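Local coordinates for Pex protein (PDB 2DQL) that is associated with the cyanobacterial circadian clock and, as a member of the PadR-like winged-helix family, probably binds DNA as a transcriptional regulator, at residues Tyr26-Leu31 with Arg70-Tyr75; Val30-Glu35 with Glu94-Ala99; Glu40-Leu45 with Thr57-Ala62. All blocks are in the same frame, centred on the assembly; numbering follows the deposited sequence.

Interaction 1 of 3, residues Tyr26-Leu31 with Arg70-Tyr75; sequences YILYVL and RAITGY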
loop_
_atom_site.group_PDB
_atom_site.type_symbol
_atom_site.label_atom_id
_atom_site.label_comp_id
_atom_site.label_asym_id
_atom_site.label_seq_id
_atom_site.Cartn_x
_atom_site.Cartn_y
_atom_site.Cartn_z
ATOM N N TYR A 26 -14.573 4.176 -5.765
ATOM C CA TYR A 26 -14.186 4.675 -7.082
ATOM C C TYR A 26 -15.071 4.041 -8.159
ATOM O O TYR A 26 -15.583 4.728 -9.047
ATOM C CB TYR A 26 -12.717 4.347 -7.375
ATOM C CG TYR A 26 -12.380 4.388 -8.851
ATOM C CD1 TYR A 26 -12.440 5.579 -9.571
ATOM C CD2 TYR A 26 -12.079 3.213 -9.543
ATOM C CE1 TYR A 26 -12.217 5.600 -10.948
ATOM C CE2 TYR A 26 -11.859 3.220 -10.912
ATOM C CZ TYR A 26 -11.932 4.414 -11.610
ATOM O OH TYR A 26 -11.745 4.411 -12.969
ATOM N N ILE A 27 -15.253 2.729 -8.079
ATOM C CA ILE A 27 -16.074 2.047 -9.066
ATOM C C ILE A 27 -17.502 2.595 -9.079
ATOM O O ILE A 27 -18.057 2.842 -10.147
ATOM C CB ILE A 27 -16.062 0.520 -8.826
ATOM C CG1 ILE A 27 -14.664 -0.011 -9.156
ATOM C CG2 ILE A 27 -17.122 -0.179 -9.706
ATOM C CD1 ILE A 27 -14.391 -1.419 -8.676
ATOM N N LEU A 28 -18.093 2.799 -7.905
ATOM C CA LEU A 28 -19.453 3.338 -7.853
ATOM C C LEU A 28 -19.489 4.754 -8.416
ATOM O O LEU A 28 -20.456 5.143 -9.071
ATOM C CB LEU A 28 -19.990 3.317 -6.425
ATOM C CG LEU A 28 -20.331 1.916 -5.919
ATOM C CD1 LEU A 28 -20.695 1.977 -4.445
ATOM C CD2 LEU A 28 -21.483 1.348 -6.736
ATOM N N TYR A 29 -18.438 5.528 -8.150
ATOM C CA TYR A 29 -18.336 6.886 -8.675
ATOM C C TYR A 29 -18.441 6.853 -10.206
ATOM O O TYR A 29 -19.168 7.650 -10.815
ATOM C CB TYR A 29 -16.993 7.495 -8.261
ATOM C CG TYR A 29 -16.591 8.715 -9.061
ATOM C CD1 TYR A 29 -17.215 9.943 -8.861
ATOM C CD2 TYR A 29 -15.591 8.632 -10.028
ATOM C CE1 TYR A 29 -16.852 11.065 -9.609
ATOM C CE2 TYR A 29 -15.220 9.745 -10.780
ATOM C CZ TYR A 29 -15.856 10.955 -10.563
ATOM O OH TYR A 29 -15.493 12.055 -11.309
ATOM N N VAL A 30 -17.716 5.927 -10.828
ATOM C CA VAL A 30 -17.743 5.807 -12.284
ATOM C C VAL A 30 -19.083 5.280 -12.786
ATOM O O VAL A 30 -19.646 5.827 -13.731
ATOM C CB VAL A 30 -16.638 4.859 -12.809
ATOM C CG1 VAL A 30 -16.797 4.653 -14.321
ATOM C CG2 VAL A 30 -15.260 5.437 -12.509
ATOM N N LEU A 31 -19.586 4.217 -12.159
ATOM C CA LEU A 31 -20.852 3.620 -12.588
ATOM C C LEU A 31 -22.040 4.575 -12.490
ATOM O O LEU A 31 -23.014 4.444 -13.241
ATOM C CB LEU A 31 -21.126 2.331 -11.799
ATOM C CG LEU A 31 -20.128 1.193 -12.065
ATOM C CD1 LEU A 31 -20.598 -0.084 -11.363
ATOM C CD2 LEU A 31 -20.003 0.936 -13.569
ATOM N N ARG A 70 -25.602 -6.816 -4.059
ATOM C CA ARG A 70 -26.631 -6.397 -5.010
ATOM C C ARG A 70 -26.567 -4.901 -5.294
ATOM O O ARG A 70 -27.586 -4.284 -5.609
ATOM C CB ARG A 70 -28.026 -6.734 -4.466
ATOM C CG ARG A 70 -28.157 -8.118 -3.842
ATOM C CD ARG A 70 -27.905 -9.232 -4.843
ATOM N NE ARG A 70 -28.117 -10.551 -4.243
ATOM C CZ ARG A 70 -27.933 -11.703 -4.880
ATOM N NH1 ARG A 70 -27.535 -11.709 -6.144
ATOM N NH2 ARG A 70 -28.150 -12.853 -4.254
ATOM N N ALA A 71 -25.373 -4.320 -5.184
ATOM C CA ALA A 71 -25.194 -2.892 -5.422
ATOM C C ALA A 71 -25.047 -2.587 -6.904
ATOM O O ALA A 71 -25.240 -1.449 -7.336
ATOM C CB ALA A 71 -23.973 -2.386 -4.661
ATOM N N ILE A 72 -24.681 -3.602 -7.677
ATOM C CA ILE A 72 -24.536 -3.441 -9.116
ATOM C C ILE A 72 -25.101 -4.667 -9.823
ATOM O O ILE A 72 -25.247 -5.739 -9.223
ATOM C CB ILE A 72 -23.044 -3.258 -9.560
ATOM C CG1 ILE A 72 -22.231 -4.529 -9.266
ATOM C CG2 ILE A 72 -22.427 -2.047 -8.858
ATOM C CD1 ILE A 72 -20.805 -4.494 -9.826
ATOM N N THR A 73 -25.446 -4.494 -11.092
ATOM C CA THR A 73 -25.957 -5.590 -11.899
ATOM C C THR A 73 -25.000 -5.759 -13.068
ATOM O O THR A 73 -24.440 -4.788 -13.569
ATOM C CB THR A 73 -27.365 -5.295 -12.476
ATOM O OG1 THR A 73 -27.317 -4.104 -13.268
ATOM C CG2 THR A 73 -28.379 -5.106 -11.362
ATOM N N GLY A 74 -24.798 -6.998 -13.490
ATOM C CA GLY A 74 -23.922 -7.236 -14.614
ATOM C C GLY A 74 -24.699 -7.899 -15.730
ATOM O O GLY A 74 -25.689 -8.579 -15.471
ATOM N N TYR A 75 -24.268 -7.684 -16.967
ATOM C CA TYR A 75 -24.921 -8.293 -18.118
ATOM C C TYR A 75 -23.938 -8.343 -19.282
ATOM O O TYR A 75 -22.937 -7.626 -19.289
ATOM C CB TYR A 75 -26.185 -7.508 -18.501
ATOM C CG TYR A 75 -25.942 -6.257 -19.313
ATOM C CD1 TYR A 75 -25.918 -6.303 -20.706
ATOM C CD2 TYR A 75 -25.736 -5.028 -18.691
ATOM C CE1 TYR A 75 -25.695 -5.158 -21.462
ATOM C CE2 TYR A 75 -25.510 -3.873 -19.439
ATOM C CZ TYR A 75 -25.492 -3.947 -20.823
ATOM O OH TYR A 75 -25.265 -2.819 -21.573
#

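Interaction 2 of 3, residues Val30-Glu35 with Glu94-Ala99; sequences VLLQGE and EWQHQA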
loop_
_atom_site.group_PDB
_atom_site.type_symbol
_atom_site.label_atom_id
_atom_site.label_comp_id
_atom_site.label_asym_id
_atom_site.label_seq_id
_atom_site.Cartn_x
_atom_site.Cartn_y
_atom_site.Cartn_z
ATOM N N VAL A 30 -17.716 5.927 -10.828
ATOM C CA VAL A 30 -17.743 5.807 -12.284
ATOM C C VAL A 30 -19.083 5.280 -12.786
ATOM O O VAL A 30 -19.646 5.827 -13.731
ATOM C CB VAL A 30 -16.638 4.859 -12.809
ATOM C CG1 VAL A 30 -16.797 4.653 -14.321
ATOM C CG2 VAL A 30 -15.260 5.437 -12.509
ATOM N N LEU A 31 -19.586 4.217 -12.159
ATOM C CA LEU A 31 -20.852 3.620 -12.588
ATOM C C LEU A 31 -22.040 4.575 -12.490
ATOM O O LEU A 31 -23.014 4.444 -13.241
ATOM C CB LEU A 31 -21.126 2.331 -11.799
ATOM C CG LEU A 31 -20.128 1.193 -12.065
ATOM C CD1 LEU A 31 -20.598 -0.084 -11.363
ATOM C CD2 LEU A 31 -20.003 0.936 -13.569
ATOM N N LEU A 32 -21.968 5.536 -11.575
ATOM C CA LEU A 32 -23.048 6.512 -11.434
ATOM C C LEU A 32 -23.105 7.406 -12.673
ATOM O O LEU A 32 -24.138 8.016 -12.966
ATOM C CB LEU A 32 -22.845 7.362 -10.173
ATOM C CG LEU A 32 -23.207 6.623 -8.877
ATOM C CD1 LEU A 32 -22.674 7.380 -7.672
ATOM C CD2 LEU A 32 -24.726 6.471 -8.799
ATOM N N GLN A 33 -22.001 7.457 -13.409
ATOM C CA GLN A 33 -21.906 8.268 -14.619
ATOM C C GLN A 33 -22.435 7.507 -15.826
ATOM O O GLN A 33 -22.748 8.097 -16.865
ATOM C CB GLN A 33 -20.454 8.655 -14.882
ATOM C CG GLN A 33 -19.814 9.488 -13.796
ATOM C CD GLN A 33 -18.348 9.753 -14.084
ATOM O OE1 GLN A 33 -17.964 9.996 -15.228
ATOM N NE2 GLN A 33 -17.522 9.717 -13.047
ATOM N N GLY A 34 -22.527 6.189 -15.681
ATOM C CA GLY A 34 -23.009 5.348 -16.761
ATOM C C GLY A 34 -22.325 3.999 -16.698
ATOM O O GLY A 34 -21.270 3.857 -16.067
ATOM N N GLU A 35 -22.916 3.008 -17.358
ATOM C CA GLU A 35 -22.378 1.656 -17.363
ATOM C C GLU A 35 -20.927 1.611 -17.791
ATOM O O GLU A 35 -20.483 2.394 -18.631
ATOM C CB GLU A 35 -23.203 0.749 -18.284
ATOM C CG GLU A 35 -23.226 1.192 -19.735
ATOM C CD GLU A 35 -23.843 0.153 -20.650
ATOM O OE1 GLU A 35 -24.637 -0.674 -20.157
ATOM O OE2 GLU A 35 -23.544 0.171 -21.863
ATOM N N GLU A 94 -32.018 0.775 -6.839
ATOM C CA GLU A 94 -32.243 1.143 -5.447
ATOM C C GLU A 94 -30.990 1.511 -4.658
ATOM O O GLU A 94 -31.088 1.974 -3.517
ATOM C CB GLU A 94 -33.006 0.034 -4.724
ATOM C CG GLU A 94 -34.479 0.022 -5.076
ATOM C CD GLU A 94 -35.134 1.366 -4.807
ATOM O OE1 GLU A 94 -35.218 1.757 -3.623
ATOM O OE2 GLU A 94 -35.552 2.035 -5.776
ATOM N N TRP A 95 -29.821 1.310 -5.257
ATOM C CA TRP A 95 -28.564 1.649 -4.590
ATOM C C TRP A 95 -28.077 3.041 -4.971
ATOM O O TRP A 95 -26.978 3.446 -4.596
ATOM C CB TRP A 95 -27.473 0.635 -4.936
ATOM C CG TRP A 95 -27.368 -0.488 -3.963
ATOM C CD1 TRP A 95 -28.219 -1.546 -3.838
ATOM C CD2 TRP A 95 -26.357 -0.664 -2.961
ATOM N NE1 TRP A 95 -27.803 -2.370 -2.822
ATOM C CE2 TRP A 95 -26.665 -1.852 -2.265
ATOM C CE3 TRP A 95 -25.225 0.070 -2.582
ATOM C CZ2 TRP A 95 -25.876 -2.333 -1.211
ATOM C CZ3 TRP A 95 -24.437 -0.408 -1.530
ATOM C CH2 TRP A 95 -24.771 -1.597 -0.858
ATOM N N GLN A 96 -28.900 3.772 -5.710
ATOM C CA GLN A 96 -28.548 5.112 -6.159
ATOM C C GLN A 96 -28.007 6.000 -5.037
ATOM O O GLN A 96 -26.882 6.494 -5.114
ATOM C CB GLN A 96 -29.772 5.781 -6.787
ATOM C CG GLN A 96 -29.461 6.969 -7.681
ATOM C CD GLN A 96 -29.414 6.588 -9.151
ATOM O OE1 GLN A 96 -28.534 5.845 -9.589
ATOM N NE2 GLN A 96 -30.376 7.087 -9.919
ATOM N N HIS A 97 -28.810 6.200 -3.996
ATOM C CA HIS A 97 -28.420 7.052 -2.879
ATOM C C HIS A 97 -27.163 6.579 -2.153
ATOM O O HIS A 97 -26.263 7.374 -1.888
ATOM C CB HIS A 97 -29.571 7.176 -1.875
ATOM C CG HIS A 97 -29.295 8.137 -0.761
ATOM N ND1 HIS A 97 -29.180 9.498 -0.961
ATOM C CD2 HIS A 97 -29.081 7.935 0.561
ATOM C CE1 HIS A 97 -28.907 10.089 0.188
ATOM N NE2 HIS A 97 -28.841 9.163 1.129
ATOM N N GLN A 98 -27.102 5.292 -1.829
ATOM C CA GLN A 98 -25.937 4.757 -1.129
ATOM C C GLN A 98 -24.681 4.862 -1.988
ATOM O O GLN A 98 -23.605 5.191 -1.488
ATOM C CB GLN A 98 -26.160 3.294 -0.739
ATOM C CG GLN A 98 -24.945 2.663 -0.071
ATOM C CD GLN A 98 -24.643 3.266 1.288
ATOM O OE1 GLN A 98 -25.311 2.957 2.279
ATOM N NE2 GLN A 98 -23.643 4.138 1.344
ATOM N N ALA A 99 -24.812 4.581 -3.279
ATOM C CA ALA A 99 -23.662 4.660 -4.168
ATOM C C ALA A 99 -23.147 6.097 -4.229
ATOM O O ALA A 99 -21.944 6.330 -4.328
ATOM C CB ALA A 99 -24.030 4.167 -5.565
#

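Interaction 3 of 3, residues Glu40-Leu45 with Thr57-Ala62; sequences ELIQQL and TVLYSA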
loop_
_atom_site.group_PDB
_atom_site.type_symbol
_atom_site.label_atom_id
_atom_site.label_comp_id
_atom_site.label_asym_id
_atom_site.label_seq_id
_atom_site.Cartn_x
_atom_site.Cartn_y
_atom_site.Cartn_z
ATOM N N GLU A 40 -12.098 -0.861 -18.653
ATOM C CA GLU A 40 -12.278 0.586 -18.692
ATOM C C GLU A 40 -12.120 1.190 -17.303
ATOM O O GLU A 40 -11.534 2.264 -17.145
ATOM C CB GLU A 40 -13.659 0.940 -19.246
ATOM C CG GLU A 40 -13.881 2.432 -19.422
ATOM C CD GLU A 40 -15.203 2.747 -20.090
ATOM O OE1 GLU A 40 -16.260 2.512 -19.466
ATOM O OE2 GLU A 40 -15.185 3.224 -21.244
ATOM N N LEU A 41 -12.648 0.503 -16.295
ATOM C CA LEU A 41 -12.543 0.994 -14.928
ATOM C C LEU A 41 -11.072 1.170 -14.564
ATOM O O LEU A 41 -10.698 2.156 -13.939
ATOM C CB LEU A 41 -13.221 0.020 -13.957
ATOM C CG LEU A 41 -14.752 0.081 -14.036
ATOM C CD1 LEU A 41 -15.382 -1.132 -13.367
ATOM C CD2 LEU A 41 -15.227 1.384 -13.380
ATOM N N ILE A 42 -10.244 0.218 -14.975
ATOM C CA ILE A 42 -8.817 0.283 -14.685
ATOM C C ILE A 42 -8.137 1.387 -15.479
ATOM O O ILE A 42 -7.431 2.221 -14.912
ATOM C CB ILE A 42 -8.117 -1.060 -14.993
ATOM C CG1 ILE A 42 -8.611 -2.129 -14.015
ATOM C CG2 ILE A 42 -6.593 -0.900 -14.892
ATOM C CD1 ILE A 42 -8.072 -3.525 -14.290
ATOM N N GLN A 43 -8.366 1.406 -16.788
ATOM C CA GLN A 43 -7.743 2.410 -17.640
ATOM C C GLN A 43 -8.175 3.836 -17.307
ATOM O O GLN A 43 -7.347 4.747 -17.268
ATOM C CB GLN A 43 -8.041 2.112 -19.113
ATOM C CG GLN A 43 -7.242 2.973 -20.076
ATOM C CD GLN A 43 -5.744 2.868 -19.834
ATOM O OE1 GLN A 43 -5.173 1.774 -19.861
ATOM N NE2 GLN A 43 -5.101 4.006 -19.594
ATOM N N GLN A 44 -9.467 4.025 -17.060
ATOM C CA GLN A 44 -9.999 5.343 -16.745
ATOM C C GLN A 44 -9.371 5.939 -15.490
ATOM O O GLN A 44 -9.181 7.150 -15.399
ATOM C CB GLN A 44 -11.520 5.270 -16.573
ATOM C CG GLN A 44 -12.196 6.629 -16.490
ATOM C CD GLN A 44 -13.711 6.532 -16.455
ATOM O OE1 GLN A 44 -14.314 5.806 -17.245
ATOM N NE2 GLN A 44 -14.332 7.276 -15.549
ATOM N N LEU A 45 -9.055 5.088 -14.519
ATOM C CA LEU A 45 -8.452 5.564 -13.280
ATOM C C LEU A 45 -7.088 6.182 -13.559
ATOM O O LEU A 45 -6.797 7.290 -13.105
ATOM C CB LEU A 45 -8.297 4.414 -12.280
ATOM C CG LEU A 45 -7.598 4.776 -10.965
ATOM C CD1 LEU A 45 -8.403 5.834 -10.221
ATOM C CD2 LEU A 45 -7.436 3.530 -10.114
ATOM N N THR A 57 -6.730 -7.745 -9.461
ATOM C CA THR A 57 -7.155 -8.441 -8.248
ATOM C C THR A 57 -8.068 -7.587 -7.365
ATOM O O THR A 57 -9.085 -8.064 -6.873
ATOM C CB THR A 57 -5.926 -8.913 -7.421
ATOM O OG1 THR A 57 -5.228 -9.927 -8.154
ATOM C CG2 THR A 57 -6.358 -9.482 -6.074
ATOM N N VAL A 58 -7.713 -6.323 -7.157
ATOM C CA VAL A 58 -8.556 -5.470 -6.332
ATOM C C VAL A 58 -9.849 -5.134 -7.078
ATOM O O VAL A 58 -10.912 -5.051 -6.471
ATOM C CB VAL A 58 -7.825 -4.174 -5.925
ATOM C CG1 VAL A 58 -8.777 -3.250 -5.162
ATOM C CG2 VAL A 58 -6.622 -4.529 -5.046
ATOM N N LEU A 59 -9.754 -4.947 -8.391
ATOM C CA LEU A 59 -10.942 -4.655 -9.196
ATOM C C LEU A 59 -12.002 -5.724 -8.971
ATOM O O LEU A 59 -13.150 -5.419 -8.647
ATOM C CB LEU A 59 -10.592 -4.613 -10.692
ATOM C CG LEU A 59 -11.784 -4.687 -11.664
ATOM C CD1 LEU A 59 -12.700 -3.484 -11.443
ATOM C CD2 LEU A 59 -11.284 -4.729 -13.106
ATOM N N TYR A 60 -11.615 -6.984 -9.099
ATOM C CA TYR A 60 -12.619 -8.036 -9.000
ATOM C C TYR A 60 -12.925 -8.365 -7.543
ATOM O O TYR A 60 -14.026 -8.910 -7.258
ATOM C CB TYR A 60 -12.326 -9.144 -10.014
ATOM C CG TYR A 60 -12.582 -8.745 -11.450
ATOM C CD1 TYR A 60 -13.873 -8.706 -11.961
ATOM C CD2 TYR A 60 -11.533 -8.408 -12.294
ATOM C CE1 TYR A 60 -14.111 -8.341 -13.271
ATOM C CE2 TYR A 60 -11.764 -8.041 -13.607
ATOM C CZ TYR A 60 -13.053 -8.010 -14.091
ATOM O OH TYR A 60 -13.285 -7.646 -15.396
ATOM N N SER A 61 -12.104 -7.978 -6.573
ATOM C CA SER A 61 -12.467 -8.170 -5.174
ATOM C C SER A 61 -13.594 -7.168 -4.917
ATOM O O SER A 61 -14.549 -7.455 -4.199
ATOM C CB SER A 61 -11.286 -7.865 -4.242
ATOM O OG SER A 61 -10.266 -8.840 -4.365
ATOM N N ALA A 62 -13.475 -5.991 -5.530
ATOM C CA ALA A 62 -14.474 -4.937 -5.388
ATOM C C ALA A 62 -15.770 -5.319 -6.097
ATOM O O ALA A 62 -16.858 -5.112 -5.563
ATOM C CB ALA A 62 -13.938 -3.636 -5.957
#

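Interaction 1 of 3, residues Tyr26-Leu31 with Arg70-Tyr75
Ile72 sets its CG2 methyl against two leucines that stand one helical turn apart, Leu28 and Leu31. The closer approach is Leu31 CD1 to Ile72 CG2 at 3.7 Å, with the two side chains crossing at about a right angle; Leu28 CD2 meets the same methyl at 4.1 Å in a more slanting approach. No hydrogen bond spans the pair of segments, and all three touching residues are buried, which makes this a purely apolar contact.

The isoleucine's torsions explain why one branch does all the touching. With chi1 at 65°, CG1 lies between the backbone N and the carbonyl carbon, while CG2 sits beside the N and reaches the leucine pair. Both leucines turn CG anti to their own carbonyl carbon, and the bond from Leu31 N to Ile27 O (2.9 Å) belongs to the helical turn that spaces them.

On the other segment, Arg70 ends the preceding helix in a Schellman motif with positive phi, after which the chain enters strand 72-77. Backbone hydrogen bonds between Ala71 and Ser92 and between Thr73 and Gln90 tie this segment to its antiparallel partner. Leu66 of helix 56-68 also touches Ile72, and Val91 of strand 86-91 touches Leu31, placing the contact where helix 20-31 meets the two-stranded sheet and helix 56-68.

Interaction 2 of 3, residues Val30-Glu35 with Glu94-Ala99
Leu32 contributes over half of the 131 Å² buried between Val30-Glu35 and Glu94-Ala99, and both of its methyls are used. CD1 lies against the backbone of Ala99, 3.6 Å from Ala99 O, while CD2 rests on the Ala99 methyl, 4.0 Å from CB. The leucine therefore spans the alanine from its side chain to its carbonyl group. No hydrogen bond links the two segments, so the approach of Leu32 CD1 to Ala99 O is van der Waals packing.

Ala99 is the buried member of the trio. Its CB points toward the leucine. Such a short side chain is consistent with the close spacing of 7.5 Å between Leu32 CA and Ala99 CA. The bond from Ala99 N to Trp95 O, 2.8 Å long, fixes the alanine in the first turn of helix 96-112, for which Trp95 occupies the N-cap position.

Gln96, one turn earlier, adds a looser, exposed flank. Its CG is anti to the backbone N (chi1 -161°) and the chain then bends at chi2, which brings OE1 to 3.9 Å from Leu32 CD2. The amide thus borders a methyl group at the edge of the contact.

Were Leu32 cut back to alanine, both methyls would go, which is likely to open a gap over Ala99 and take from the Gln96 side chain its apolar neighbour.

Beyond these segments, Leu32 also touches Glu100 and Ala103, so it runs along helix 96-112, and Val91 of strand 86-91 packs on Ala99. Gln98 bonds through NE2 to Tyr7 OH of the second subunit. The contact consequently joins the C-terminal end of helix 20-31 to the start of helix 96-112, beside strand 86-91.

Interaction 3 of 3, residues Glu40-Leu45 with Thr57-Ala62
Leu59 turns CG anti to its backbone N (chi1 164°), extending the side chain toward helix 38-48, where Leu41 CG and Ile42 CG1 each lie beside the backbone N, anti to the carbonyl carbon. These settings bring the two methyls of Leu59 to two different partners. CD1 meets Leu41 CD1 at 4.1 Å, whereas CD2 comes to 3.6 Å from Ile42 CD1 and 3.8 Å from Ile42 CG1. Leu59 crosses each of the two partner side chains at about a right angle.

The fork is thus divided between consecutive residues of one helix. Ile42 supplies the closer approach along its longer branch, and Leu41 adds a methyl-to-methyl contact on the more buried side. Leu59 accounts for 68 Å² of the 129 Å² covered in all, and its CA is 7.7 Å from Ile42 CA. The chemistry across the segments is wholly apolar.

Within Thr57-Ala62, Tyr60 places one ring face over Leu59 CG, which stands 3.8 Å above the ring plane and is offset toward the rim. One turn of this helix is also held twice at Thr57 O: Ser61 N and Ser61 OG approach from opposite faces of the carbonyl plane, the OG bond being 2.9 Å long and tilted 34° from that plane.

Around the contact, Leu54 touches Leu59 and Ser36 touches Leu41, while the hydroxyl of Tyr26 bonds to Leu41 O and links in helix 20-31. Two consecutive helices packed through apolar side chains, preceded by a third and followed by a two-stranded antiparallel hairpin, are characteristic of the winged helix-turn-helix fold. In this PadR-like protein, helix 56-68 probably corresponds, by its place in the order of helices, to the recognition helix, consistent with a role in DNA binding.

Overall arrangement
Interactions 1 and 3 are buried and wholly apolar, while interaction 2 is only partly buried and brings a glutamine amide and a backbone carbonyl against a leucine. Interactions 1 and 2 both start from helix 20-31, share Val30 and Leu31, and have centres about 6 Å apart; Leu28 CD2 and Ala99 CB, 4.0 Å apart, join them, as does the probable hydrogen bond of 2.6 Å between Tyr75 OH and Glu35 OE1. Interaction 3 is nearest the chain's centre and, along the chain, is nested within the loops closed by the other two. It pairs two helices, whereas interaction 1 sets a helix against the hairpin and interaction 2 joins a helix end to the C-terminal helix.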